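Local coordinates for protein type III effector XopAI (Xanthomonas citri, PDB 6K93) that probably binds arginine-containing peptides through a mono-ADP-ribosyltransferase fold, acting as a type III effector in cell invasion, at residues Ser78-Arg82 with Pro83-Leu87; Leu95-Gln98 with Lys99-Trp103; Ser115-Glu118 with Glu119-Gln122; Met147-Met150 with Ala151-Trp155. One frame throughout, in Å; residues are numbered along the deposited sequence.

Interaction 1 (Ser78-Arg82 with Pro83-Leu87); sequences SSSPR and PLSPL
Pro81 and Leu84 close a tight reversal of the chain, made of two overlapping type I beta turns, Pro81-Leu84 and Arg82-Ser85. The assignment rests on backbone angles at Arg82, Pro83 and Leu84 that suit type I turns and on two i to i+3 bonds. Leu84 N donates to Pro81 O at 2.9 Å, and Ser85 N donates to Arg82 O at 3.3 Å. Neither donor sits on a lone pair: Leu84 N lies 41° out of the Pro81 carbonyl plane and Ser85 N 74° out of that of Arg82. Ser85 N also makes a weak bond to Pro81 O, 3.0 Å away, so that one carbonyl serves two amides.

The side chains add a few small touches. With CG anti to the carbonyl carbon (chi1 -58°), Leu84 brings CD1 to an apolar contact 3.6 Å from Pro81 CG, the two side chains meeting at a slant. At the start of the bend, Ser80 CB rests 3.6 Å from Ser85 OG. The Arg82 side chain sets off away from 83-87, yet its CB still touches Pro83 and its CG skirts Pro86, 4.1 Å from Pro86 CA. Pro83, which has no amide hydrogen to give, is third in the first turn and second in the next.

Beyond the turns, Leu87 lays its side chain on Lys124, Thr125 and Ile128 of helix 117-128, where this loop meets the body of the protein. Across the mouth of the bend a single water donates to both Ser80 O and Ser85 O, 2.6 Å from each.

Interaction 2 (Leu95-Gln98 with Lys99-Trp103); sequences LIKQ and KKQLW
Lys97 and Gln101, one turn apart on helix 95-109, form the looser, outward side of this contact. The Lys97 chain is extended, and its CE comes to 3.3 Å from Gln101 NE2, the two side chains slanting across each other. Gln101 starts with CG anti to its own carbonyl carbon (chi1 -72°), which folds CG back to 3.4 Å from Lys97 O before the amide reaches the lysine methylenes. This meeting is one of van der Waals contact. Lys100, also exposed, leads its end away from 95-98.

Beneath it the backbone is regular. Lys99 N to Leu95 O, Lys100 N to Ile96 O, Gln101 N to Lys97 O and Leu102 N to Gln98 O all measure 2.9 Å, and the N-H of Gln101 points to its acceptor at 168°. Lys97 N is taken up by Asp94 OD1 just ahead of the helix.

The inward side is packed more tightly. Leu95, Gln98 and Leu102 press on Leu197 of helix 194-209, while Leu102 CB lies 3.5 Å from Gln98 O. Gln98 turns its NE2 back to Ser93 O and Asn91 O, bonding the loop just before the helix to its first turn. Lys99, buried and fully extended, carries NZ to Ala190 O and Lys188 O, with a weak third bond to Glu187 O. Such a cluster of carbonyl oxygens probably favours the charged ammonium at this buried place, whereas the exposed Lys97 and Lys100 are probably solvated.

Interaction 3 (Ser115-Glu118 with Glu119-Gln122); sequences STPE and ERKQ
Glu119 and Thr116 bond reciprocally in a capping box at the start of helix 117-128. Glu119 N donates to Thr116 OG1 at 3.0 Å with an N-H...O angle of 159°, and Thr116 N donates to Glu119 OE1, also at 3.0 Å. The second donor comes from above the carboxylate plane, 40° out of it. Thr116 is the N-cap; its OG1 stands between the backbone N and the carbonyl carbon (chi1 66°), which turns the oxygen over the first turn and brings it 3.2 Å from Glu119 CG. The carboxylate has a second duty: OE2 makes a salt bridge with Arg105 NH1, linking this helix start to helix 95-109.

Arg120 folds back over the cap residues. Its N bonds Thr116 O at 2.9 Å, almost in line with the carbonyl, and its chain, bent at chi3, lays the guanidinium against the cap backbone. Pro117 CA lies over the centre of one face, 3.7 Å above the plane, and Pro117 CG is 3.5 Å from Arg120 NH2. Ser115 OG approaches Arg120 CG at 3.3 Å; that hydroxyl is held by Asp167 OD1. Arg120 NE has a long, weak ion pair with Glu166 OE1.

The box thus satisfies two amides near the helix start with side-chain oxygens, and the negative Glu119 probably interacts favourably with the helix dipole at this end.

Interaction 4 (Met147-Met150 with Ala151-Trp155); sequences MQRM and AQMKW
Met150 and Met153 supply the apolar part, running side by side in the same direction with their sulfurs, Met150 SD and Met153 SD, 4.0 Å apart. Met150 is bent at chi2 and buried, touching Gln172 and Phe277. Met153 leaves the helix with CG anti to the backbone N (chi1 -171°), and the bend at chi3 places its methyl over one face of the Arg149 guanidinium.

That methyl makes the second kind of contact, alkyl against cation. Met153 CE sits 3.8 Å above the guanidinium plane of Arg149, offset toward the rim, and is 4.1 Å from Arg149 NH2. Arg149 NH1 bonds Gln172 OE1 and Phe277 O, which helps to fix how the flat group is turned.

The scaffold is an unbroken alpha helix, 136-156, with i to i+4 bonds such as Ala151 N to Met147 O at 2.9 Å and Met153 N to Arg149 O, also 2.9 Å; the latter is more bent, with an N-H...O angle of 143°.

The polar end of Lys154 reaches another part of the fold. Its CG passes 3.4 Å from Met150 O, and NZ bonds Met163 O, just before helix 165-174, and Thr165 OG1, at its start.

In the fold
None of the four contacts is fully in the core. Interaction 2 is partly buried, and interactions 1, 3 and 4 lie at the surface, interaction 1 farthest out, its centre about 30 Å from the chain centre. Interaction 1 is a loop of turns, held by backbone bonds and a water; its Leu87 rests on helix 117-128, whose start is capped in interaction 3. Interactions 2 and 3, with centres about 16 Å apart, both touch helix 194-209, and Arg105 bridges their helices. Interactions 3 and 4 both reach helix 165-174, the first by polar bonds, the second largely by methionine packing. Lysine ends bond elsewhere in interactions 2 and 4: carbonyls round buried Lys99, a carbonyl and a hydroxyl at partly exposed Lys154.

Interaction 1 (Ser78-Arg82 with Pro83-Leu87)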
# COMPACT_ATOMS: atom_id res chain seq x y z
N SER A 78 -28.77 18.95 5.99
CA SER A 78 -28.93 18.66 7.41
C SER A 78 -28.87 17.16 7.70
O SER A 78 -28.97 16.74 8.85
CB SER A 78 -30.24 19.22 7.94
OG SER A 78 -30.40 20.60 7.66
N SER A 79 -28.67 16.36 6.67
CA SER A 79 -28.76 14.93 6.84
C SER A 79 -27.48 14.40 7.45
O SER A 79 -26.44 15.06 7.43
CB SER A 79 -29.07 14.25 5.51
OG SER A 79 -30.45 14.46 5.16
N SER A 80 -27.57 13.21 8.04
CA SER A 80 -26.47 12.54 8.70
C SER A 80 -25.71 13.41 9.71
O SER A 80 -24.48 13.50 9.68
CB SER A 80 -25.50 11.98 7.66
OG SER A 80 -26.19 11.16 6.74
N PRO A 81 -26.43 14.02 10.67
CA PRO A 81 -25.75 14.68 11.79
C PRO A 81 -25.02 13.66 12.63
O PRO A 81 -25.41 12.50 12.72
CB PRO A 81 -26.89 15.31 12.59
CG PRO A 81 -28.12 14.53 12.21
CD PRO A 81 -27.89 14.04 10.81
N ARG A 82 -23.94 14.09 13.28
CA ARG A 82 -23.06 13.15 13.95
C ARG A 82 -23.75 12.28 14.99
O ARG A 82 -23.42 11.09 15.06
CB ARG A 82 -21.87 13.91 14.57
CG ARG A 82 -20.71 12.99 14.89
CD ARG A 82 -19.52 13.75 15.50
NE ARG A 82 -19.80 14.12 16.88
CZ ARG A 82 -19.07 14.99 17.60
NH1 ARG A 82 -18.04 15.60 17.06
NH2 ARG A 82 -19.42 15.25 18.85
N PRO A 83 -24.71 12.78 15.78
CA PRO A 83 -25.37 11.89 16.75
C PRO A 83 -26.17 10.78 16.14
O PRO A 83 -26.52 9.84 16.87
CB PRO A 83 -26.27 12.83 17.54
CG PRO A 83 -25.63 14.16 17.41
CD PRO A 83 -25.08 14.18 16.02
N LEU A 84 -26.55 10.88 14.86
CA LEU A 84 -27.27 9.84 14.15
C LEU A 84 -26.39 9.02 13.22
O LEU A 84 -26.78 7.93 12.82
CB LEU A 84 -28.39 10.47 13.32
CG LEU A 84 -29.39 11.28 14.10
CD1 LEU A 84 -30.42 11.88 13.18
CD2 LEU A 84 -30.06 10.42 15.15
N SER A 85 -25.24 9.54 12.84
CA SER A 85 -24.41 8.99 11.78
C SER A 85 -22.98 9.47 12.03
O SER A 85 -22.58 10.51 11.51
CB SER A 85 -24.96 9.46 10.43
OG SER A 85 -24.07 9.11 9.38
N PRO A 86 -22.21 8.74 12.86
CA PRO A 86 -20.91 9.25 13.30
C PRO A 86 -19.81 9.12 12.27
O PRO A 86 -18.79 9.81 12.41
CB PRO A 86 -20.61 8.42 14.55
CG PRO A 86 -21.37 7.13 14.35
CD PRO A 86 -22.63 7.52 13.59
N LEU A 87 -19.98 8.30 11.24
CA LEU A 87 -18.97 8.20 10.19
C LEU A 87 -19.29 9.12 9.02
O LEU A 87 -20.44 9.19 8.57
CB LEU A 87 -18.85 6.76 9.70
CG LEU A 87 -18.42 5.74 10.72
CD1 LEU A 87 -18.55 4.35 10.11
CD2 LEU A 87 -16.99 6.01 11.20
O HOH W 1 -22.10 12.68 10.21

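Interaction 2 (Leu95-Gln98 with Lys99-Trp103)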
# COMPACT_ATOMS: atom_id res chain seq x y z
N LEU A 95 -15.82 8.34 -9.65
CA LEU A 95 -14.64 7.66 -9.12
C LEU A 95 -13.50 7.62 -10.13
O LEU A 95 -12.33 7.61 -9.74
CB LEU A 95 -15.03 6.25 -8.69
CG LEU A 95 -15.92 6.21 -7.44
CD1 LEU A 95 -16.49 4.82 -7.25
CD2 LEU A 95 -15.14 6.67 -6.21
N ILE A 96 -13.81 7.58 -11.43
CA ILE A 96 -12.74 7.62 -12.42
C ILE A 96 -11.99 8.95 -12.35
O ILE A 96 -10.75 8.99 -12.39
CB ILE A 96 -13.32 7.35 -13.82
CG1 ILE A 96 -13.72 5.88 -13.91
CG2 ILE A 96 -12.31 7.68 -14.89
CD1 ILE A 96 -14.18 5.41 -15.27
N LYS A 97 -12.72 10.06 -12.20
CA LYS A 97 -12.05 11.35 -12.04
C LYS A 97 -11.27 11.40 -10.73
O LYS A 97 -10.16 11.94 -10.69
CB LYS A 97 -13.07 12.49 -12.10
CG LYS A 97 -12.44 13.87 -11.93
CD LYS A 97 -13.45 14.96 -12.28
CE LYS A 97 -12.76 16.31 -12.50
NZ LYS A 97 -13.65 17.31 -13.15
N GLN A 98 -11.83 10.86 -9.65
CA GLN A 98 -11.09 10.83 -8.39
C GLN A 98 -9.78 10.08 -8.54
O GLN A 98 -8.75 10.49 -8.00
CB GLN A 98 -11.90 10.18 -7.29
CG GLN A 98 -13.03 11.00 -6.78
CD GLN A 98 -13.62 10.37 -5.56
OE1 GLN A 98 -12.93 10.16 -4.56
NE2 GLN A 98 -14.91 10.05 -5.62
N LYS A 99 -9.81 8.94 -9.21
CA LYS A 99 -8.62 8.13 -9.42
C LYS A 99 -7.60 8.88 -10.27
O LYS A 99 -6.40 8.89 -9.95
CB LYS A 99 -9.02 6.83 -10.07
CG LYS A 99 -7.92 5.92 -10.45
CD LYS A 99 -8.55 4.71 -11.09
CE LYS A 99 -7.55 3.92 -11.89
NZ LYS A 99 -8.31 2.96 -12.77
N LYS A 100 -8.05 9.54 -11.34
CA LYS A 100 -7.14 10.33 -12.15
C LYS A 100 -6.50 11.44 -11.33
O LYS A 100 -5.28 11.64 -11.39
CB LYS A 100 -7.89 10.91 -13.36
CG LYS A 100 -7.08 11.87 -14.20
CD LYS A 100 -7.86 12.29 -15.41
CE LYS A 100 -7.05 13.17 -16.33
NZ LYS A 100 -7.83 13.56 -17.53
N GLN A 101 -7.30 12.17 -10.54
CA GLN A 101 -6.75 13.24 -9.72
C GLN A 101 -5.77 12.70 -8.68
O GLN A 101 -4.72 13.32 -8.41
CB GLN A 101 -7.88 14.01 -9.05
CG GLN A 101 -8.66 14.88 -10.05
CD GLN A 101 -9.91 15.50 -9.46
OE1 GLN A 101 -10.42 15.05 -8.43
NE2 GLN A 101 -10.43 16.54 -10.12
N LEU A 102 -6.07 11.55 -8.07
CA LEU A 102 -5.13 10.99 -7.10
C LEU A 102 -3.81 10.61 -7.77
O LEU A 102 -2.73 10.91 -7.24
CB LEU A 102 -5.75 9.79 -6.40
CG LEU A 102 -4.85 9.15 -5.34
CD1 LEU A 102 -4.32 10.16 -4.33
CD2 LEU A 102 -5.63 8.06 -4.62
N TRP A 103 -3.87 9.95 -8.92
CA TRP A 103 -2.63 9.56 -9.60
C TRP A 103 -1.81 10.79 -9.98
O TRP A 103 -0.58 10.78 -9.83
CB TRP A 103 -2.95 8.71 -10.83
CG TRP A 103 -1.74 8.32 -11.62
CD1 TRP A 103 -1.50 8.62 -12.93
CD2 TRP A 103 -0.60 7.60 -11.15
NE1 TRP A 103 -0.29 8.11 -13.31
CE2 TRP A 103 0.29 7.48 -12.23
CE3 TRP A 103 -0.26 7.04 -9.92
CZ2 TRP A 103 1.51 6.83 -12.13
CZ3 TRP A 103 0.96 6.38 -9.82
CH2 TRP A 103 1.82 6.29 -10.91

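Interaction 3 (Ser115-Glu118 with Glu119-Gln122)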
# COMPACT_ATOMS: atom_id res chain seq x y z
N SER A 115 -1.63 12.76 3.67
CA SER A 115 -3.06 12.75 3.88
C SER A 115 -3.48 13.95 4.74
O SER A 115 -2.75 14.40 5.62
CB SER A 115 -3.53 11.47 4.57
OG SER A 115 -3.01 11.40 5.91
N THR A 116 -4.65 14.48 4.45
CA THR A 116 -5.27 15.56 5.22
C THR A 116 -6.11 14.96 6.34
O THR A 116 -6.48 13.78 6.30
CB THR A 116 -6.17 16.40 4.32
OG1 THR A 116 -7.27 15.60 3.89
CG2 THR A 116 -5.40 16.94 3.14
N PRO A 117 -6.45 15.77 7.34
CA PRO A 117 -7.37 15.27 8.38
C PRO A 117 -8.65 14.71 7.82
O PRO A 117 -9.11 13.65 8.26
CB PRO A 117 -7.62 16.52 9.25
CG PRO A 117 -6.33 17.32 9.10
CD PRO A 117 -5.95 17.13 7.64
N GLU A 118 -9.23 15.38 6.82
CA GLU A 118 -10.45 14.90 6.19
C GLU A 118 -10.23 13.54 5.52
O GLU A 118 -11.07 12.63 5.64
CB GLU A 118 -10.92 15.96 5.20
CG GLU A 118 -11.34 17.31 5.86
CD GLU A 118 -10.21 18.16 6.45
OE1 GLU A 118 -9.03 18.04 6.04
OE2 GLU A 118 -10.51 18.97 7.35
N GLU A 119 -9.09 13.35 4.85
CA GLU A 119 -8.80 12.06 4.23
C GLU A 119 -8.61 10.96 5.26
O GLU A 119 -8.95 9.80 5.01
CB GLU A 119 -7.56 12.20 3.33
CG GLU A 119 -7.88 13.02 2.09
CD GLU A 119 -6.67 13.53 1.32
OE1 GLU A 119 -5.55 13.46 1.83
OE2 GLU A 119 -6.89 14.03 0.18
N ARG A 120 -8.02 11.29 6.42
CA ARG A 120 -7.87 10.30 7.47
C ARG A 120 -9.22 9.87 8.02
O ARG A 120 -9.41 8.69 8.33
CB ARG A 120 -6.95 10.86 8.56
CG ARG A 120 -5.57 11.15 7.98
CD ARG A 120 -4.51 11.37 9.03
NE ARG A 120 -4.68 12.56 9.86
CZ ARG A 120 -4.11 13.74 9.61
NH1 ARG A 120 -3.38 13.91 8.53
NH2 ARG A 120 -4.32 14.74 10.44
N LYS A 121 -10.18 10.80 8.10
CA LYS A 121 -11.52 10.44 8.55
C LYS A 121 -12.23 9.61 7.48
O LYS A 121 -12.99 8.69 7.80
CB LYS A 121 -12.32 11.71 8.87
CG LYS A 121 -13.60 11.46 9.65
CD LYS A 121 -14.52 12.67 9.58
CE LYS A 121 -13.91 13.90 10.23
NZ LYS A 121 -14.93 14.95 10.47
N GLN A 122 -12.00 9.92 6.20
CA GLN A 122 -12.52 9.10 5.12
C GLN A 122 -11.96 7.69 5.19
O GLN A 122 -12.68 6.72 4.99
CB GLN A 122 -12.21 9.73 3.77
CG GLN A 122 -13.10 10.94 3.47
CD GLN A 122 -12.52 11.89 2.45
OE1 GLN A 122 -11.43 11.70 1.92
NE2 GLN A 122 -13.27 12.95 2.17

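Interaction 4 (Met147-Met150 with Ala151-Trp155)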
# COMPACT_ATOMS: atom_id res chain seq x y z
N MET A 147 -5.88 2.22 16.45
CA MET A 147 -5.52 3.59 16.81
C MET A 147 -4.75 3.62 18.12
O MET A 147 -3.76 4.35 18.26
CB MET A 147 -6.78 4.45 16.90
CG MET A 147 -7.44 4.78 15.58
SD MET A 147 -6.51 6.00 14.61
CE MET A 147 -6.69 7.45 15.62
N GLN A 148 -5.23 2.89 19.12
CA GLN A 148 -4.53 2.83 20.40
C GLN A 148 -3.13 2.25 20.23
O GLN A 148 -2.16 2.78 20.78
CB GLN A 148 -5.34 2.01 21.40
CG GLN A 148 -4.76 1.98 22.81
CD GLN A 148 -4.66 3.35 23.48
OE1 GLN A 148 -5.38 4.28 23.12
NE2 GLN A 148 -3.77 3.46 24.46
N ARG A 149 -3.01 1.16 19.46
CA ARG A 149 -1.70 0.55 19.25
C ARG A 149 -0.73 1.53 18.62
O ARG A 149 0.44 1.60 19.02
CB ARG A 149 -1.83 -0.72 18.39
CG ARG A 149 -0.52 -1.32 17.92
CD ARG A 149 -0.70 -2.59 17.09
NE ARG A 149 0.59 -3.24 16.83
CZ ARG A 149 1.06 -3.51 15.62
NH1 ARG A 149 0.37 -3.20 14.54
NH2 ARG A 149 2.25 -4.09 15.49
N MET A 150 -1.18 2.28 17.63
CA MET A 150 -0.28 3.18 16.91
C MET A 150 0.01 4.45 17.71
O MET A 150 1.13 4.97 17.64
CB MET A 150 -0.86 3.49 15.53
CG MET A 150 -0.91 2.26 14.66
SD MET A 150 0.70 1.43 14.58
CE MET A 150 0.36 0.19 13.35
N ALA A 151 -0.96 4.98 18.47
CA ALA A 151 -0.63 6.07 19.37
C ALA A 151 0.43 5.64 20.38
O ALA A 151 1.37 6.39 20.67
CB ALA A 151 -1.90 6.56 20.06
N GLN A 152 0.28 4.43 20.93
CA GLN A 152 1.28 3.91 21.85
C GLN A 152 2.62 3.71 21.15
O GLN A 152 3.68 3.96 21.72
CB GLN A 152 0.81 2.59 22.45
CG GLN A 152 1.64 2.15 23.64
CD GLN A 152 1.56 3.13 24.80
OE1 GLN A 152 0.47 3.49 25.26
NE2 GLN A 152 2.72 3.57 25.28
N MET A 153 2.58 3.28 19.90
CA MET A 153 3.80 3.08 19.14
C MET A 153 4.55 4.38 18.93
O MET A 153 5.78 4.41 19.02
CB MET A 153 3.50 2.44 17.79
CG MET A 153 4.76 2.04 17.08
SD MET A 153 4.43 0.79 15.86
CE MET A 153 3.62 -0.51 16.80
N LYS A 154 3.83 5.45 18.63
CA LYS A 154 4.47 6.75 18.45
C LYS A 154 5.14 7.21 19.74
O LYS A 154 6.18 7.88 19.70
CB LYS A 154 3.45 7.78 18.00
CG LYS A 154 3.03 7.63 16.54
CD LYS A 154 1.68 8.29 16.30
CE LYS A 154 1.75 9.79 16.58
NZ LYS A 154 0.51 10.49 16.12
N TRP A 155 4.54 6.87 20.89
CA TRP A 155 5.12 7.24 22.17
C TRP A 155 6.36 6.41 22.48
O TRP A 155 7.36 6.95 22.98
CB TRP A 155 4.07 7.05 23.26
CG TRP A 155 4.54 7.38 24.62
CD1 TRP A 155 4.95 6.52 25.58
CD2 TRP A 155 4.62 8.69 25.18
NE1 TRP A 155 5.29 7.22 26.72
CE2 TRP A 155 5.10 8.55 26.49
CE3 TRP A 155 4.34 9.97 24.69
CZ2 TRP A 155 5.30 9.65 27.33
CZ3 TRP A 155 4.54 11.06 25.52
CH2 TRP A 155 5.02 10.89 26.82